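Local coordinates for protein alpha-1,2-mannosidase (Bacteroides thetaiotaomicron, PDB 2WW2) that hydrolyses alpha-mannosides with inversion of anomeric configuration, as a member of the calcium-dependent glycoside hydrolase family 92, at residues Glu351-Thr354 / Gln355-Ile358; Asp529-Gly532 / Leu533-Leu536. One frame throughout, in Å; residues are numbered along the deposited sequence. Where two conformers were deposited one is given.

Contact 1: Glu351-Thr354 / Gln355-Ile358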
loop_
_atom_site.group_PDB
_atom_site.type_symbol
_atom_site.label_atom_id
_atom_site.label_comp_id
_atom_site.label_asym_id
_atom_site.label_seq_id
_atom_site.Cartn_x
_atom_site.Cartn_y
_atom_site.Cartn_z
ATOM N N GLU A 351 -30.373 23.081 25.511
ATOM C CA GLU A 351 -31.477 24.054 25.601
ATOM C C GLU A 351 -31.028 25.437 25.107
ATOM O O GLU A 351 -31.779 26.127 24.410
ATOM C CB GLU A 351 -32.033 24.165 27.035
ATOM C CG GLU A 351 -32.856 22.951 27.477
ATOM C CD GLU A 351 -33.291 23.005 28.933
ATOM O OE1 GLU A 351 -32.827 23.878 29.692
ATOM O OE2 GLU A 351 -34.111 22.161 29.322
ATOM N N ARG A 352 -29.823 25.854 25.499
ATOM C CA ARG A 352 -29.308 27.177 25.125
ATOM C C ARG A 352 -28.691 27.179 23.715
ATOM O O ARG A 352 -28.819 28.168 22.966
ATOM C CB ARG A 352 -28.284 27.673 26.158
ATOM C CG ARG A 352 -28.844 27.777 27.581
ATOM C CD ARG A 352 -27.845 28.414 28.545
ATOM N NE ARG A 352 -26.691 27.554 28.791
ATOM C CZ ARG A 352 -26.518 26.841 29.904
ATOM N NH1 ARG A 352 -27.437 26.875 30.862
ATOM N NH2 ARG A 352 -25.437 26.084 30.056
ATOM N N VAL A 353 -28.034 26.075 23.352
ATOM C CA VAL A 353 -27.422 25.955 22.024
ATOM C C VAL A 353 -28.483 26.018 20.940
ATOM O O VAL A 353 -28.305 26.690 19.901
ATOM C CB VAL A 353 -26.629 24.636 21.875
ATOM C CG1 VAL A 353 -26.298 24.373 20.397
ATOM C CG2 VAL A 353 -25.342 24.697 22.702
ATOM N N THR A 354 -29.599 25.326 21.162
ATOM C CA THR A 354 -30.660 25.333 20.140
ATOM C C THR A 354 -31.251 26.729 19.994
ATOM O O THR A 354 -31.436 27.207 18.863
ATOM C CB THR A 354 -31.771 24.278 20.403
ATOM O OG1 THR A 354 -32.265 24.443 21.732
ATOM C CG2 THR A 354 -31.193 22.847 20.248
ATOM N N GLN A 355 -31.504 27.404 21.116
ATOM C CA GLN A 355 -31.937 28.811 21.048
ATOM C C GLN A 355 -30.939 29.689 20.281
ATOM O O GLN A 355 -31.336 30.587 19.532
ATOM C CB GLN A 355 -32.071 29.428 22.445
ATOM C CG GLN A 355 -33.350 29.168 23.210
ATOM C CD GLN A 355 -33.200 29.628 24.658
ATOM O OE1 GLN A 355 -32.932 28.817 25.576
ATOM N NE2 GLN A 355 -33.297 30.941 24.865
ATOM N N SER A 356 -29.647 29.461 20.491
ATOM C CA SER A 356 -28.623 30.296 19.852
ATOM C C SER A 356 -28.566 30.112 18.337
ATOM O O SER A 356 -28.219 31.044 17.605
ATOM C CB SER A 356 -27.236 30.079 20.469
ATOM O OG SER A 356 -26.694 28.819 20.120
ATOM N N ILE A 357 -28.914 28.923 17.863
ATOM C CA ILE A 357 -28.967 28.664 16.426
ATOM C C ILE A 357 -30.064 29.526 15.805
ATOM O O ILE A 357 -29.869 30.151 14.758
ATOM C CB ILE A 357 -29.241 27.155 16.150
ATOM C CG1 ILE A 357 -27.980 26.333 16.428
ATOM C CG2 ILE A 357 -29.720 26.922 14.706
ATOM C CD1 ILE A 357 -28.240 24.819 16.464
ATOM N N ILE A 358 -31.219 29.565 16.458
ATOM C CA ILE A 358 -32.324 30.411 15.980
ATOM C C ILE A 358 -31.933 31.900 16.062
ATOM O O ILE A 358 -32.217 32.683 15.159
ATOM C CB ILE A 358 -33.627 30.126 16.767
ATOM C CG1 ILE A 358 -34.031 28.663 16.567
ATOM C CG2 ILE A 358 -34.778 31.060 16.319
ATOM C CD1 ILE A 358 -34.075 28.261 15.111
#
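Val353 and Ile357 stand one turn apart on helix 347-364, an alpha-helix of the family 92 catalytic domain, whose fold is an (alpha/alpha)6 barrel. Their side chains meet only lightly, Val353 CG1 lying 4.4 Å from Ile357 CD1. Ile357 CG1 is anti to its own carbonyl carbon (chi1 -75°), which lays that branch back along the helix, 3.5 Å from Val353 O. Val353 O also accepts the backbone N-H of Ile357, 3.1 Å from Ile357 N. In one of the two deposited conformers Ser356 OG donates to the same oxygen, from the same face of the carbonyl plane, so this second grip is less certain. On another side of the helix Gln355 stretches back toward Glu351, its CG 3.6 Å from Glu351 O, and touches Thr398. With an alanine in place of Gln355, the arm from CG to the amide would be gone, which is likely to open a gap beside Glu351 O and Thr398. Tyr326 touches Val353 and Ser356, while helix 383-393 packs on Thr354 and both isoleucines. Thr354 OG1, tucked between its backbone N and carbonyl carbon (chi1 53°), hydrogen-bonds to Ser350 O, one turn earlier.

Contact 2: Asp529-Gly532 / Leu533-Leu536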
loop_
_atom_site.group_PDB
_atom_site.type_symbol
_atom_site.label_atom_id
_atom_site.label_comp_id
_atom_site.label_asym_id
_atom_site.label_seq_id
_atom_site.Cartn_x
_atom_site.Cartn_y
_atom_site.Cartn_z
ATOM N N ASP A 529 -31.169 5.383 7.190
ATOM C CA ASP A 529 -31.757 4.252 6.461
ATOM C C ASP A 529 -30.786 3.083 6.204
ATOM O O ASP A 529 -30.558 2.704 5.062
ATOM C CB ASP A 529 -32.341 4.749 5.129
ATOM C CG ASP A 529 -33.423 3.830 4.581
ATOM O OD1 ASP A 529 -33.761 2.817 5.248
ATOM O OD2 ASP A 529 -33.949 4.128 3.481
ATOM N N PRO A 530 -30.212 2.501 7.267
ATOM C CA PRO A 530 -29.338 1.352 7.037
ATOM C C PRO A 530 -30.036 0.225 6.250
ATOM O O PRO A 530 -29.397 -0.427 5.432
ATOM C CB PRO A 530 -28.987 0.891 8.454
ATOM C CG PRO A 530 -29.073 2.157 9.285
ATOM C CD PRO A 530 -30.267 2.893 8.684
ATOM N N GLU A 531 -31.329 -0.008 6.501
ATOM C CA GLU A 531 -32.031 -1.067 5.785
ATOM C C GLU A 531 -32.100 -0.736 4.292
ATOM O O GLU A 531 -31.904 -1.610 3.444
ATOM C CB GLU A 531 -33.436 -1.295 6.369
ATOM C CG GLU A 531 -34.244 -2.399 5.688
ATOM C CD GLU A 531 -33.623 -3.797 5.837
ATOM O OE1 GLU A 531 -32.877 -4.054 6.815
ATOM O OE2 GLU A 531 -33.906 -4.648 4.968
ATOM N N GLY A 532 -32.370 0.523 3.963
ATOM C CA GLY A 532 -32.395 0.919 2.553
ATOM C C GLY A 532 -31.017 0.806 1.911
ATOM O O GLY A 532 -30.894 0.479 0.729
ATOM N N LEU A 533 -29.963 1.098 2.669
ATOM C CA LEU A 533 -28.621 0.907 2.133
ATOM C C LEU A 533 -28.354 -0.579 1.865
ATOM O O LEU A 533 -27.806 -0.939 0.815
ATOM C CB LEU A 533 -27.545 1.510 3.055
ATOM C CG LEU A 533 -26.104 1.424 2.526
ATOM C CD1 LEU A 533 -25.994 2.151 1.173
ATOM C CD2 LEU A 533 -25.115 2.008 3.523
ATOM N N SER A 534 -28.744 -1.448 2.798
ATOM C CA SER A 534 -28.526 -2.870 2.582
ATOM C C SER A 534 -29.298 -3.337 1.351
ATOM O O SER A 534 -28.825 -4.203 0.625
ATOM C CB SER A 534 -28.880 -3.713 3.806
ATOM O OG SER A 534 -30.258 -3.988 3.850
ATOM N N GLU A 535 -30.463 -2.751 1.101
ATOM C CA GLU A 535 -31.222 -3.082 -0.108
ATOM C C GLU A 535 -30.419 -2.754 -1.359
ATOM O O GLU A 535 -30.380 -3.537 -2.308
ATOM C CB GLU A 535 -32.548 -2.321 -0.173
ATOM C CG GLU A 535 -33.602 -2.824 0.776
ATOM C CD GLU A 535 -34.850 -1.946 0.776
ATOM O OE1 GLU A 535 -35.790 -2.274 1.531
ATOM O OE2 GLU A 535 -34.884 -0.926 0.033
ATOM N N LEU A 536 -29.809 -1.577 -1.378
ATOM C CA LEU A 536 -28.949 -1.209 -2.486
ATOM C C LEU A 536 -27.833 -2.241 -2.649
ATOM O O LEU A 536 -27.496 -2.620 -3.763
ATOM C CB LEU A 536 -28.340 0.187 -2.262
ATOM C CG LEU A 536 -29.321 1.360 -2.318
ATOM C CD1 LEU A 536 -28.602 2.665 -2.048
ATOM C CD2 LEU A 536 -30.053 1.415 -3.658
HETATM O O HOH W 1 -31.974 -5.691 2.861
HETATM O O HOH W 2 -35.697 -4.135 3.190
#
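Glu531 faces Ser534 and Glu535 across the first turn of helix 530-537, in the family 92 catalytic domain. Its CB starts out away from the residues that follow, and CG, anti to the backbone N (chi1 -179°), lies 4.4 Å from Glu535 OE1. A bend at the next bond (chi2 64°) then turns the carboxylate toward the residues of the next turn, so that CD lies 3.9 Å from Ser534 OG. At the tip the two oxygens part company. OE1 hydrogen-bonds to His540 NE2, at the start of helix 540-551, whereas OE2 accepts from two waters. One of them also hydrogen-bonds to Ser534 OG, 2.6 Å from that water; the other donates to both carboxylates, 2.6 Å from Glu531 OE2 and 2.5 Å from Glu535 OE1. Ahead of this turn Asp529 is the N-cap: its OD1 takes the N-H of Gly532 (OD1 to N 3.0 Å), met from above the carboxylate plane rather than within it. Having no side chain, Gly532 leaves room for Asp529 OD2, which hydrogen-bonds to Tyr481 OH. Beyond Glu531, Glu535 runs extended past the backbone of Gly532, and its OE2 forms a salt bridge with Arg482. With Glu531 OE2 and Glu535 OE1 4.6 Å apart, the two carboxylates would be expected to repel each other; the bridging water and Arg482 probably offset much of that cost, allowing both acids to share one side of a single helical turn.

Overall arrangement
Both contacts are single-helix turns within the family 92 catalytic domain, but they hold different helices and do not touch: their centres are 33 Å apart. Contact 1, on the longer helix 347-364, has its centre about 17 Å from the centre of the chain; it is largely buried, with no exposed residue, and relies on apolar branches and hydroxyls that turn back onto backbone carbonyls. Contact 2, centred about 29 Å out at the start of the short helix 530-537, is also largely buried but has the exposed Glu535 at its edge. Its chemistry is that of acidic groups, waters and a cap. Helix 383-393 and strand 326-330 flank contact 1, helix 540-551 and Ser734 to Ser736 contact 2.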